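Local coordinates for aminopeptidase C (Lactobacillus rhamnosus, PDB 4K7C), which is a papain-like cysteine aminopeptidase of the bleomycin hydrolase type, which probably removes residues from the amino ends of peptides inside a self-assembled hexamer, at residues A[111-122]-A[180-191]. Residues are numbered along the deposited sequence; the frame is centred on the assembly and turned at random.
Sequences FYENVLKTADQP and LRKDAVTLRKLV
Arg188 reaches from helix 180-191 to the turn that follows helix 111-117, and its guanidinium group grips one backbone oxygen, Gln121 O, end-on with two nitrogens. This pair of helices, packed at -36° with axes 9.3 Å apart, lies in a helical part of the papain-like peptidase and illustrates how an arginine can fasten a helix end to its neighbour. NH2 gives the shorter and straighter bond to Gln121 O (2.7 Å, 152° at the hydrogen), while NH1 adds a second at 3.0 Å; both run nearly in the guanidinium plane. NH1 also makes a weak bond to Thr118 O, and Ala119 O lies over one face of the group. The bend at chi3 (55°) turns the guanidinium toward the type I turn Thr118-Gln121, while Arg188 CG stays against Val115 CG1. Replacement by an alanine would remove both bonds to Gln121 O and would probably leave the turn less firmly tied to the helix. Beside this polar end, Leu116 CD2 and Ala119 CB both meet Val191 CG2. Farther back along the helices, Val115 CG2 and Phe111 CZ converge on Ala184 CB, and the Phe111 ring presents its edge to Leu180 O. Tyr112 lies across Leu187, with CD1 3.6 Å from Leu187 CD1, and Tyr112 OH comes 2.5 Å from Asp183 OD2. That hydroxyl is hydrogen-bonded to Asp211 of helix 197-219, and Asp183 forms a salt bridge with Lys179. Tyr357 of a second subunit packs on Arg188. At the guanidinium edge, in its plane, one water accepts from Arg188 NH1 and donates to Val115 O and Thr118 OG1, the last of which bonds in turn to Asn114 O at 2.8 Å.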
ATOM      1  N   PHE A 111     -37.042 -24.489  -3.771  1.00 19.65           N
ATOM      2  CA  PHE A 111     -36.312 -25.447  -4.556  1.00 18.55           C
ATOM      3  C   PHE A 111     -36.823 -26.887  -4.317  1.00 19.84           C
ATOM      4  O   PHE A 111     -37.042 -27.637  -5.263  1.00 20.25           O
ATOM      5  CB  PHE A 111     -34.808 -25.339  -4.247  1.00 19.66           C
ATOM      6  CG  PHE A 111     -33.982 -26.415  -4.895  1.00 18.67           C
ATOM      7  CD1 PHE A 111     -33.535 -26.295  -6.207  1.00 20.84           C
ATOM      8  CD2 PHE A 111     -33.593 -27.507  -4.155  1.00 16.75           C
ATOM      9  CE1 PHE A 111     -32.761 -27.319  -6.756  1.00 17.02           C
ATOM     10  CE2 PHE A 111     -32.876 -28.528  -4.682  1.00 16.27           C
ATOM     11  CZ  PHE A 111     -32.421 -28.439  -6.010  1.00 16.02           C
ATOM     12  N   TYR A 112     -37.018 -27.264  -3.065  1.00 17.44           N
ATOM     13  CA  TYR A 112     -37.461 -28.625  -2.767  1.00 18.19           C
ATOM     14  C   TYR A 112     -38.841 -28.853  -3.404  1.00 19.12           C
ATOM     15  O   TYR A 112     -39.135 -29.959  -3.896  1.00 19.21           O
ATOM     16  CB  TYR A 112     -37.536 -28.872  -1.296  1.00 20.19           C
ATOM     17  CG  TYR A 112     -36.238 -28.820  -0.551  1.00 19.12           C
ATOM     18  CD1 TYR A 112     -35.044 -29.305  -1.101  1.00 17.46           C
ATOM     19  CD2 TYR A 112     -36.180 -28.317   0.760  1.00 18.70           C
ATOM     20  CE1 TYR A 112     -33.842 -29.327  -0.384  1.00 17.27           C
ATOM     21  CE2 TYR A 112     -34.993 -28.329   1.494  1.00 17.50           C
ATOM     22  CZ  TYR A 112     -33.801 -28.780   0.928  1.00 18.08           C
ATOM     23  OH  TYR A 112     -32.573 -28.809   1.620  1.00 18.55           O
ATOM     24  N   GLU A 113     -39.694 -27.862  -3.344  1.00 20.16           N
ATOM     25  CA  GLU A 113     -41.056 -28.013  -3.877  1.00 19.96           C
ATOM     26  C   GLU A 113     -40.972 -28.120  -5.404  1.00 22.22           C
ATOM     27  O   GLU A 113     -41.747 -28.878  -6.049  1.00 20.61           O
ATOM     28  CB  GLU A 113     -41.979 -26.876  -3.408  1.00 20.69           C
ATOM     29  CG  GLU A 113     -42.373 -27.009  -1.934  1.00 21.52           C
ATOM     30  CD  GLU A 113     -43.204 -28.262  -1.690  1.00 22.95           C
ATOM     31  OE1 GLU A 113     -44.050 -28.545  -2.603  1.00 26.24           O
ATOM     32  OE2 GLU A 113     -43.017 -28.944  -0.650  1.00 22.82           O
ATOM     33  N   ASN A 114     -40.051 -27.380  -6.001  1.00 21.58           N
ATOM     34  CA  ASN A 114     -39.820 -27.506  -7.465  1.00 20.04           C
ATOM     35  C   ASN A 114     -39.283 -28.850  -7.886  1.00 19.96           C
ATOM     36  O   ASN A 114     -39.692 -29.400  -8.947  1.00 21.88           O
ATOM     37  CB  ASN A 114     -38.968 -26.351  -8.009  1.00 21.49           C
ATOM     38  CG  ASN A 114     -39.787 -25.096  -8.235  1.00 26.91           C
ATOM     39  OD1 ASN A 114     -40.992 -25.166  -8.431  1.00 28.31           O
ATOM     40  ND2 ASN A 114     -39.136 -23.917  -8.221  1.00 25.75           N
ATOM     41  N   VAL A 115     -38.394 -29.419  -7.076  1.00 19.21           N
ATOM     42  CA  VAL A 115     -37.876 -30.709  -7.304  1.00 19.99           C
ATOM     43  C   VAL A 115     -38.983 -31.785  -7.175  1.00 21.81           C
ATOM     44  O   VAL A 115     -39.029 -32.743  -7.995  1.00 21.66           O
ATOM     45  CB  VAL A 115     -36.767 -31.082  -6.272  1.00 21.09           C
ATOM     46  CG1 VAL A 115     -36.385 -32.507  -6.379  1.00 20.33           C
ATOM     47  CG2 VAL A 115     -35.501 -30.243  -6.549  1.00 22.68           C
ATOM     48  N   LEU A 116     -39.813 -31.655  -6.152  1.00 22.58           N
ATOM     49  CA  LEU A 116     -40.959 -32.567  -5.970  1.00 23.33           C
ATOM     50  C   LEU A 116     -41.907 -32.506  -7.228  1.00 23.53           C
ATOM     51  O   LEU A 116     -42.276 -33.537  -7.764  1.00 23.54           O
ATOM     52  CB  LEU A 116     -41.684 -32.270  -4.660  1.00 22.31           C
ATOM     53  CG  LEU A 116     -40.853 -32.792  -3.495  1.00 19.52           C
ATOM     54  CD1 LEU A 116     -41.440 -32.334  -2.175  1.00 22.07           C
ATOM     55  CD2 LEU A 116     -40.707 -34.299  -3.465  1.00 23.14           C
ATOM     56  N   LYS A 117     -42.233 -31.312  -7.657  1.00 20.80           N
ATOM     57  CA  LYS A 117     -43.123 -31.097  -8.722  1.00 24.79           C
ATOM     58  C   LYS A 117     -42.595 -31.635 -10.042  1.00 26.88           C
ATOM     59  O   LYS A 117     -43.375 -32.011 -10.864  1.00 25.57           O
ATOM     60  CB  LYS A 117     -43.427 -29.627  -8.900  1.00 28.55           C
ATOM     61  CG  LYS A 117     -44.594 -29.159  -8.048  1.00 39.88           C
ATOM     62  CD  LYS A 117     -44.603 -27.647  -7.855  1.00 47.57           C
ATOM     63  CE  LYS A 117     -44.685 -26.902  -9.179  1.00 55.03           C
ATOM     64  NZ  LYS A 117     -44.821 -25.437  -8.911  1.00 59.92           N
ATOM     65  N   THR A 118     -41.282 -31.743 -10.206  1.00 23.09           N
ATOM     66  CA  THR A 118     -40.706 -32.203 -11.465  1.00 24.25           C
ATOM     67  C   THR A 118     -40.073 -33.542 -11.278  1.00 20.52           C
ATOM     68  O   THR A 118     -39.329 -34.015 -12.116  1.00 21.39           O
ATOM     69  CB  THR A 118     -39.662 -31.152 -11.984  1.00 21.53           C
ATOM     70  OG1 THR A 118     -38.671 -30.951 -10.987  1.00 22.72           O
ATOM     71  CG2 THR A 118     -40.344 -29.848 -12.359  1.00 22.93           C
ATOM     72  N   ALA A 119     -40.380 -34.212 -10.186  1.00 24.70           N
ATOM     73  CA  ALA A 119     -39.667 -35.418  -9.852  1.00 23.35           C
ATOM     74  C   ALA A 119     -40.020 -36.601 -10.786  1.00 27.93           C
ATOM     75  O   ALA A 119     -39.251 -37.540 -10.825  1.00 26.97           O
ATOM     76  CB  ALA A 119     -39.943 -35.821  -8.445  1.00 26.19           C
ATOM     77  N   ASP A 120     -41.161 -36.477 -11.476  1.00 27.02           N
ATOM     78  CA  ASP A 120     -41.625 -37.451 -12.517  1.00 38.82           C
ATOM     79  C   ASP A 120     -41.020 -37.167 -13.924  1.00 36.83           C
ATOM     80  O   ASP A 120     -41.206 -37.931 -14.858  1.00 37.54           O
ATOM     81  CB  ASP A 120     -43.180 -37.452 -12.603  1.00 38.54           C
ATOM     82  CG  ASP A 120     -43.761 -36.040 -12.914  1.00 48.96           C
ATOM     83  OD1 ASP A 120     -43.066 -35.000 -12.701  1.00 43.72           O
ATOM     84  OD2 ASP A 120     -44.945 -35.956 -13.337  1.00 54.93           O
ATOM     85  N   GLN A 121     -40.270 -36.082 -14.054  1.00 31.06           N
ATOM     86  CA  GLN A 121     -39.695 -35.696 -15.322  1.00 29.63           C
ATOM     87  C   GLN A 121     -38.235 -36.106 -15.374  1.00 27.58           C
ATOM     88  O   GLN A 121     -37.532 -36.207 -14.353  1.00 27.66           O
ATOM     89  CB  GLN A 121     -39.853 -34.176 -15.564  1.00 33.54           C
ATOM     90  CG  GLN A 121     -41.303 -33.692 -15.581  1.00 36.71           C
ATOM     91  CD  GLN A 121     -41.404 -32.168 -15.449  1.00 38.44           C
ATOM     92  OE1 GLN A 121     -40.493 -31.443 -15.857  1.00 40.24           O
ATOM     93  NE2 GLN A 121     -42.507 -31.673 -14.874  1.00 41.88           N
ATOM     94  N   PRO A 122     -37.748 -36.407 -16.572  1.00 29.33           N
ATOM     95  CA  PRO A 122     -36.376 -36.862 -16.677  1.00 27.60           C
ATOM     96  C   PRO A 122     -35.404 -35.835 -16.097  1.00 21.95           C
ATOM     97  O   PRO A 122     -35.598 -34.603 -16.277  1.00 22.92           O
ATOM     98  CB  PRO A 122     -36.176 -37.030 -18.194  1.00 29.51           C
ATOM     99  CG  PRO A 122     -37.560 -37.186 -18.733  1.00 33.37           C
ATOM    100  CD  PRO A 122     -38.405 -36.288 -17.880  1.00 30.47           C
ATOM    101  N   LEU A 180     -28.543 -28.520  -1.361  1.00 15.99           N
ATOM    102  CA  LEU A 180     -29.807 -28.603  -2.049  1.00 17.92           C
ATOM    103  C   LEU A 180     -29.777 -29.640  -3.127  1.00 18.47           C
ATOM    104  O   LEU A 180     -30.719 -30.465  -3.239  1.00 18.91           O
ATOM    105  CB  LEU A 180     -30.244 -27.288  -2.621  1.00 17.34           C
ATOM    106  CG  LEU A 180     -30.493 -26.156  -1.657  1.00 16.87           C
ATOM    107  CD1 LEU A 180     -30.729 -24.864  -2.409  1.00 18.42           C
ATOM    108  CD2 LEU A 180     -31.652 -26.504  -0.679  1.00 18.64           C
ATOM    109  N   ARG A 181     -28.657 -29.709  -3.841  1.00 19.02           N
ATOM    110  CA  ARG A 181     -28.512 -30.780  -4.869  1.00 17.82           C
ATOM    111  C   ARG A 181     -28.503 -32.205  -4.306  1.00 16.98           C
ATOM    112  O   ARG A 181     -29.134 -33.136  -4.849  1.00 18.48           O
ATOM    113  CB  ARG A 181     -27.255 -30.488  -5.733  1.00 16.88           C
ATOM    114  CG  ARG A 181     -27.392 -29.354  -6.688  1.00 17.72           C
ATOM    115  CD  ARG A 181     -26.067 -29.128  -7.410  1.00 16.54           C
ATOM    116  NE  ARG A 181     -26.166 -27.984  -8.305  1.00 15.40           N
ATOM    117  CZ  ARG A 181     -25.366 -26.927  -8.353  1.00 19.01           C
ATOM    118  NH1 ARG A 181     -24.334 -26.761  -7.513  1.00 18.69           N
ATOM    119  NH2 ARG A 181     -25.582 -26.065  -9.330  1.00 19.54           N
ATOM    120  N   LYS A 182     -27.834 -32.419  -3.202  1.00 17.50           N
ATOM    121  CA  LYS A 182     -27.769 -33.665  -2.524  1.00 16.92           C
ATOM    122  C   LYS A 182     -29.170 -34.048  -2.081  1.00 19.63           C
ATOM    123  O   LYS A 182     -29.574 -35.198  -2.197  1.00 19.46           O
ATOM    124  CB  LYS A 182     -26.896 -33.575  -1.294  1.00 18.62           C
ATOM    125  CG  LYS A 182     -26.923 -34.833  -0.468  1.00 22.69           C
ATOM    126  CD  LYS A 182     -26.018 -34.748   0.731  1.00 25.69           C
ATOM    127  CE  LYS A 182     -25.911 -36.135   1.385  1.00 32.63           C
ATOM    128  NZ  LYS A 182     -27.061 -36.262   2.237  1.00 38.11           N
ATOM    129  N   ASP A 183     -29.848 -33.085  -1.495  1.00 18.78           N
ATOM    130  CA  ASP A 183     -31.254 -33.312  -1.076  1.00 20.23           C
ATOM    131  C   ASP A 183     -32.208 -33.580  -2.273  1.00 21.89           C
ATOM    132  O   ASP A 183     -33.196 -34.348  -2.143  1.00 19.09           O
ATOM    133  CB  ASP A 183     -31.741 -32.133  -0.256  1.00 20.33           C
ATOM    134  CG  ASP A 183     -31.134 -32.063   1.119  1.00 18.08           C
ATOM    135  OD1 ASP A 183     -30.582 -33.079   1.633  1.00 20.25           O
ATOM    136  OD2 ASP A 183     -31.255 -30.951   1.710  1.00 18.51           O
ATOM    137  N   ALA A 184     -31.960 -32.971  -3.437  1.00 20.66           N
ATOM    138  CA  ALA A 184     -32.748 -33.240  -4.636  1.00 20.57           C
ATOM    139  C   ALA A 184     -32.620 -34.695  -5.021  1.00 21.42           C
ATOM    140  O   ALA A 184     -33.582 -35.335  -5.419  1.00 22.24           O
ATOM    141  CB  ALA A 184     -32.291 -32.362  -5.807  1.00 20.26           C
ATOM    142  N   VAL A 185     -31.431 -35.269  -4.879  1.00 22.50           N
ATOM    143  CA  VAL A 185     -31.271 -36.702  -5.122  1.00 21.38           C
ATOM    144  C   VAL A 185     -32.234 -37.552  -4.273  1.00 23.83           C
ATOM    145  O   VAL A 185     -32.936 -38.451  -4.768  1.00 20.69           O
ATOM    146  CB  VAL A 185     -29.855 -37.209  -4.809  1.00 21.54           C
ATOM    147  CG1 VAL A 185     -29.755 -38.673  -5.175  1.00 24.50           C
ATOM    148  CG2 VAL A 185     -28.760 -36.458  -5.603  1.00 19.29           C
ATOM    149  N   THR A 186     -32.272 -37.227  -2.989  1.00 22.51           N
ATOM    150  CA  THR A 186     -33.031 -37.964  -1.998  1.00 23.37           C
ATOM    151  C   THR A 186     -34.529 -37.773  -2.304  1.00 21.89           C
ATOM    152  O   THR A 186     -35.307 -38.744  -2.285  1.00 24.45           O
ATOM    153  CB  THR A 186     -32.743 -37.419  -0.588  1.00 22.68           C
ATOM    154  OG1 THR A 186     -31.334 -37.545  -0.292  1.00 22.63           O
ATOM    155  CG2 THR A 186     -33.514 -38.127   0.440  1.00 23.72           C
ATOM    156  N   LEU A 187     -34.923 -36.561  -2.617  1.00 18.63           N
ATOM    157  CA  LEU A 187     -36.341 -36.240  -2.913  1.00 21.71           C
ATOM    158  C   LEU A 187     -36.860 -36.960  -4.174  1.00 27.48           C
ATOM    159  O   LEU A 187     -37.992 -37.590  -4.173  1.00 25.19           O
ATOM    160  CB  LEU A 187     -36.617 -34.748  -3.005  1.00 20.88           C
ATOM    161  CG  LEU A 187     -36.512 -33.883  -1.725  1.00 22.25           C
ATOM    162  CD1 LEU A 187     -36.654 -32.407  -2.109  1.00 22.22           C
ATOM    163  CD2 LEU A 187     -37.560 -34.253  -0.709  1.00 21.84           C
ATOM    164  N   ARG A 188     -36.061 -36.941  -5.255  1.00 22.77           N
ATOM    165  CA  ARG A 188     -36.434 -37.723  -6.456  1.00 22.62           C
ATOM    166  C   ARG A 188     -36.547 -39.220  -6.181  1.00 22.61           C
ATOM    167  O   ARG A 188     -37.465 -39.912  -6.732  1.00 24.46           O
ATOM    168  CB  ARG A 188     -35.514 -37.407  -7.685  1.00 21.63           C
ATOM    169  CG  ARG A 188     -35.676 -35.968  -8.216  1.00 23.34           C
ATOM    170  CD  ARG A 188     -34.774 -35.618  -9.433  1.00 24.13           C
ATOM    171  NE  ARG A 188     -34.937 -36.556 -10.566  1.00 20.55           N
ATOM    172  CZ  ARG A 188     -35.775 -36.395 -11.572  1.00 23.06           C
ATOM    173  NH1 ARG A 188     -36.511 -35.319 -11.664  1.00 20.45           N
ATOM    174  NH2 ARG A 188     -35.843 -37.326 -12.554  1.00 25.08           N
ATOM    175  N   LYS A 189     -35.641 -39.723  -5.377  1.00 21.38           N
ATOM    176  CA  LYS A 189     -35.647 -41.108  -4.986  1.00 24.92           C
ATOM    177  C   LYS A 189     -36.932 -41.489  -4.211  1.00 28.76           C
ATOM    178  O   LYS A 189     -37.602 -42.458  -4.531  1.00 24.14           O
ATOM    179  CB  LYS A 189     -34.445 -41.439  -4.125  1.00 24.59           C
ATOM    180  CG  LYS A 189     -34.263 -42.922  -4.183  1.00 33.60           C
ATOM    181  CD  LYS A 189     -33.480 -43.564  -3.097  1.00 37.86           C
ATOM    182  CE  LYS A 189     -33.193 -45.004  -3.604  1.00 45.14           C
ATOM    183  NZ  LYS A 189     -33.541 -45.973  -2.538  1.00 48.36           N
ATOM    184  N   LEU A 190     -37.263 -40.705  -3.201  1.00 27.16           N
ATOM    185  CA  LEU A 190     -38.534 -40.826  -2.486  1.00 27.11           C
ATOM    186  C   LEU A 190     -39.734 -40.866  -3.432  1.00 30.80           C
ATOM    187  O   LEU A 190     -40.563 -41.759  -3.295  1.00 29.85           O
ATOM    188  CB  LEU A 190     -38.703 -39.684  -1.458  1.00 28.74           C
ATOM    189  CG  LEU A 190     -37.841 -39.811  -0.202  1.00 26.06           C
ATOM    190  CD1 LEU A 190     -37.776 -38.490   0.524  1.00 26.22           C
ATOM    191  CD2 LEU A 190     -38.337 -40.865   0.772  1.00 30.38           C
ATOM    192  N   VAL A 191     -39.835 -39.946  -4.383  1.00 27.78           N
ATOM    193  CA  VAL A 191     -40.946 -39.966  -5.315  1.00 27.86           C
ATOM    194  C   VAL A 191     -40.855 -41.241  -6.204  1.00 31.60           C
ATOM    195  O   VAL A 191     -41.886 -41.865  -6.460  1.00 29.14           O
ATOM    196  CB  VAL A 191     -40.980 -38.742  -6.177  1.00 26.48           C
ATOM    197  CG1 VAL A 191     -42.009 -38.877  -7.293  1.00 28.67           C
ATOM    198  CG2 VAL A 191     -41.223 -37.492  -5.355  1.00 27.30           C
TER
HETATM  199  O   HOH W   1     -37.015 -33.011  -9.889  1.00 22.91           O
HETATM  200  O   HOH W   2     -38.241 -39.393  -9.414  1.00 27.34           O